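Local coordinates for protein hydrolase (Rhizobium meliloti, PDB 5HOE) that is a carbohydrate acetylesterase of the SGNH (GDSL-like) hydrolase family that assembles as an octamer, at residues D198-D203 against N215-H220. Residues are numbered along the deposited sequence; the frame is centred on the assembly and turned at random.
Sequences DCISTD and NIRLGH
Ile200 and Leu218 bring the two backbones nearest, their CA atoms 6.6 Å apart, where the irregular loop 198-203 runs beside the C-terminal helix 212-229. In this SGNH-hydrolase fold, a parallel sheet flanked by helices, the loop leaves strand 192-195, outermost in this chain's sheet, and leads back to that helix; the residues between probably include catalytic ones, as in other SGNH hydrolases. Ile200 and Leu218 form the buried half of the contact. With chi1 at 64° and chi2 near anti (152°), the longer branch of Ile200 carries CD1 to the Leu218 methyls, while CG2 faces the start of Leu218 and lies 3.8 Å from Arg217 CG. Pro154 and Thr214 also touch Ile200, while Trp48 and Phe194 pack on Leu218. Cutting Ile200 back to an alanine is likely to open a gap beside Leu218, leave its CD2 without this partner and take away the methyl that meets Arg217 CG. The outer half is formed by Cys199 and the exposed Arg217, each modelled in two conformers, so its details are tentative. In the conformers given here, Cys199 SG comes to 3.5 Å from Arg217 CG and lies over the centre of one guanidinium face. The guanidinium turns toward the Cys199 carbonyl, but the hydrogen bond from Arg217 NH2 to Cys199 O is doubtful, being very short and bent, and that from NE is weak. The firmer apolar contact is the buried one, Ile200 CD1 against Leu218 CD2 at 3.9 Å.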
ATOM      1  N   ASP A 198     -29.959 -14.361  26.453  1.00 23.05           N
ATOM      2  CA  ASP A 198     -30.515 -14.932  27.669  1.00 26.15           C
ATOM      3  C   ASP A 198     -31.612 -14.060  28.252  1.00 26.27           C
ATOM      4  O   ASP A 198     -32.381 -14.530  29.098  1.00 29.11           O
ATOM      5  CB  ASP A 198     -29.412 -15.129  28.711  1.00 31.36           C
ATOM      6  CG  ASP A 198     -28.451 -16.260  28.348  1.00 35.70           C
ATOM      7  OD1 ASP A 198     -28.720 -17.027  27.392  1.00 36.84           O
ATOM      8  OD2 ASP A 198     -27.424 -16.390  29.040  1.00 38.24           O
ATOM      9  N   CYS A 199     -31.731 -12.834  27.767  0.54 25.34           N
ATOM     10  CA  CYS A 199     -32.626 -11.838  28.315  0.54 25.46           C
ATOM     11  C   CYS A 199     -33.607 -11.282  27.293  0.54 24.56           C
ATOM     12  O   CYS A 199     -34.746 -10.978  27.649  0.54 25.91           O
ATOM     13  CB  CYS A 199     -31.786 -10.688  28.886  0.54 27.57           C
ATOM     14  SG  CYS A 199     -32.726  -9.276  29.371  0.54 31.11           S
ATOM     15  N   ILE A 200     -33.203 -11.169  26.030  1.00 22.93           N
ATOM     16  CA  ILE A 200     -34.027 -10.584  24.980  1.00 20.98           C
ATOM     17  C   ILE A 200     -33.930 -11.439  23.723  1.00 20.80           C
ATOM     18  O   ILE A 200     -33.086 -12.327  23.607  1.00 21.09           O
ATOM     19  CB  ILE A 200     -33.627  -9.113  24.680  1.00 20.36           C
ATOM     20  CG1 ILE A 200     -32.193  -9.045  24.124  1.00 20.50           C
ATOM     21  CG2 ILE A 200     -33.818  -8.231  25.941  1.00 21.09           C
ATOM     22  CD1 ILE A 200     -31.946  -7.862  23.221  1.00 21.22           C
ATOM     23  N   SER A 201     -34.810 -11.138  22.765  1.00 19.91           N
ATOM     24  CA  SER A 201     -34.746 -11.695  21.424  1.00 20.02           C
ATOM     25  C   SER A 201     -34.783 -10.553  20.418  1.00 19.66           C
ATOM     26  O   SER A 201     -35.175  -9.428  20.740  1.00 19.74           O
ATOM     27  CB  SER A 201     -35.893 -12.686  21.163  1.00 23.09           C
ATOM     28  OG  SER A 201     -37.150 -12.050  21.126  1.00 27.55           O
ATOM     29  N   THR A 202     -34.361 -10.847  19.188  1.00 18.41           N
ATOM     30  CA  THR A 202     -34.496  -9.873  18.111  1.00 18.29           C
ATOM     31  C   THR A 202     -35.967  -9.810  17.704  1.00 18.58           C
ATOM     32  O   THR A 202     -36.465 -10.734  17.054  1.00 20.79           O
ATOM     33  CB  THR A 202     -33.627 -10.297  16.931  1.00 19.62           C
ATOM     34  OG1 THR A 202     -32.262 -10.375  17.352  1.00 20.39           O
ATOM     35  CG2 THR A 202     -33.738  -9.302  15.778  1.00 19.51           C
ATOM     36  N   ASP A 203     -36.669  -8.733  18.073  1.00 18.17           N
ATOM     37  CA  ASP A 203     -38.113  -8.658  17.922  1.00 18.69           C
ATOM     38  C   ASP A 203     -38.590  -7.627  16.912  1.00 17.95           C
ATOM     39  O   ASP A 203     -39.813  -7.470  16.741  1.00 20.08           O
ATOM     40  CB  ASP A 203     -38.785  -8.430  19.296  1.00 17.92           C
ATOM     41  CG  ASP A 203     -38.429  -7.107  19.941  1.00 19.48           C
ATOM     42  OD1 ASP A 203     -37.463  -6.448  19.532  1.00 19.60           O
ATOM     43  OD2 ASP A 203     -39.142  -6.742  20.910  1.00 20.90           O
ATOM     44  N   ASN A 215     -35.090  -2.803  24.014  1.00 19.71           N
ATOM     45  CA  ASN A 215     -33.924  -1.996  24.374  1.00 18.82           C
ATOM     46  C   ASN A 215     -33.906  -1.680  25.863  1.00 18.71           C
ATOM     47  O   ASN A 215     -32.843  -1.671  26.496  1.00 17.55           O
ATOM     48  CB  ASN A 215     -33.923  -0.677  23.602  1.00 19.03           C
ATOM     49  CG  ASN A 215     -33.490  -0.832  22.158  1.00 20.15           C
ATOM     50  OD1 ASN A 215     -32.846  -1.820  21.755  1.00 19.74           O
ATOM     51  ND2 ASN A 215     -33.825   0.168  21.366  1.00 21.44           N
ATOM     52  N   ILE A 216     -35.076  -1.382  26.431  1.00 19.35           N
ATOM     53  CA  ILE A 216     -35.153  -1.018  27.839  1.00 20.66           C
ATOM     54  C   ILE A 216     -34.870  -2.229  28.717  1.00 20.71           C
ATOM     55  O   ILE A 216     -34.087  -2.151  29.675  1.00 20.96           O
ATOM     56  CB  ILE A 216     -36.513  -0.359  28.143  1.00 21.57           C
ATOM     57  CG1 ILE A 216     -36.576   0.989  27.423  1.00 22.26           C
ATOM     58  CG2 ILE A 216     -36.748  -0.223  29.651  1.00 21.94           C
ATOM     59  CD1 ILE A 216     -37.948   1.589  27.376  1.00 24.33           C
ATOM     60  N   ARG A 217     -35.479  -3.377  28.396  0.97 19.42           N
ATOM     61  CA  ARG A 217     -35.157  -4.595  29.143  0.97 20.64           C
ATOM     62  C   ARG A 217     -33.671  -4.913  29.052  0.97 18.40           C
ATOM     63  O   ARG A 217     -33.045  -5.263  30.062  0.97 19.46           O
ATOM     64  CB  ARG A 217     -36.020  -5.770  28.665  0.97 24.26           C
ATOM     65  CG  ARG A 217     -35.544  -7.149  29.103  0.97 32.15           C
ATOM     66  CD  ARG A 217     -36.718  -8.099  29.335  0.97 38.09           C
ATOM     67  NE  ARG A 217     -36.391  -9.504  29.068  0.97 42.60           N
ATOM     68  CZ  ARG A 217     -36.229 -10.454  29.990  0.97 45.87           C
ATOM     69  NH1 ARG A 217     -36.350 -10.180  31.283  0.97 48.18           N
ATOM     70  NH2 ARG A 217     -35.947 -11.699  29.615  0.97 45.66           N
ATOM     71  N   LEU A 218     -33.079  -4.772  27.856  1.00 20.02           N
ATOM     72  CA  LEU A 218     -31.662  -5.064  27.677  1.00 18.73           C
ATOM     73  C   LEU A 218     -30.793  -4.138  28.515  1.00 17.75           C
ATOM     74  O   LEU A 218     -29.834  -4.581  29.154  1.00 18.94           O
ATOM     75  CB  LEU A 218     -31.298  -4.930  26.197  1.00 17.49           C
ATOM     76  CG  LEU A 218     -29.823  -5.171  25.838  1.00 17.59           C
ATOM     77  CD1 LEU A 218     -29.379  -6.551  26.223  1.00 17.69           C
ATOM     78  CD2 LEU A 218     -29.599  -4.901  24.351  1.00 18.78           C
ATOM     79  N   GLY A 219     -31.090  -2.842  28.490  1.00 18.03           N
ATOM     80  CA  GLY A 219     -30.296  -1.892  29.255  1.00 19.24           C
ATOM     81  C   GLY A 219     -30.395  -2.118  30.750  1.00 19.75           C
ATOM     82  O   GLY A 219     -29.410  -1.981  31.476  1.00 19.08           O
ATOM     83  N   HIS A 220     -31.584  -2.468  31.237  1.00 21.35           N
ATOM     84  CA  HIS A 220     -31.699  -2.789  32.656  1.00 22.84           C
ATOM     85  C   HIS A 220     -30.840  -3.993  33.021  1.00 21.62           C
ATOM     86  O   HIS A 220     -30.143  -3.978  34.048  1.00 23.14           O
ATOM     87  CB  HIS A 220     -33.157  -3.017  33.020  1.00 24.42           C
ATOM     88  CG  HIS A 220     -33.989  -1.778  32.940  1.00 26.40           C
ATOM     89  ND1 HIS A 220     -35.358  -1.793  33.074  1.00 27.89           N
ATOM     90  CD2 HIS A 220     -33.647  -0.487  32.714  1.00 26.82           C
ATOM     91  CE1 HIS A 220     -35.824  -0.563  32.956  1.00 26.11           C
ATOM     92  NE2 HIS A 220     -34.808   0.248  32.733  1.00 26.29           N
TER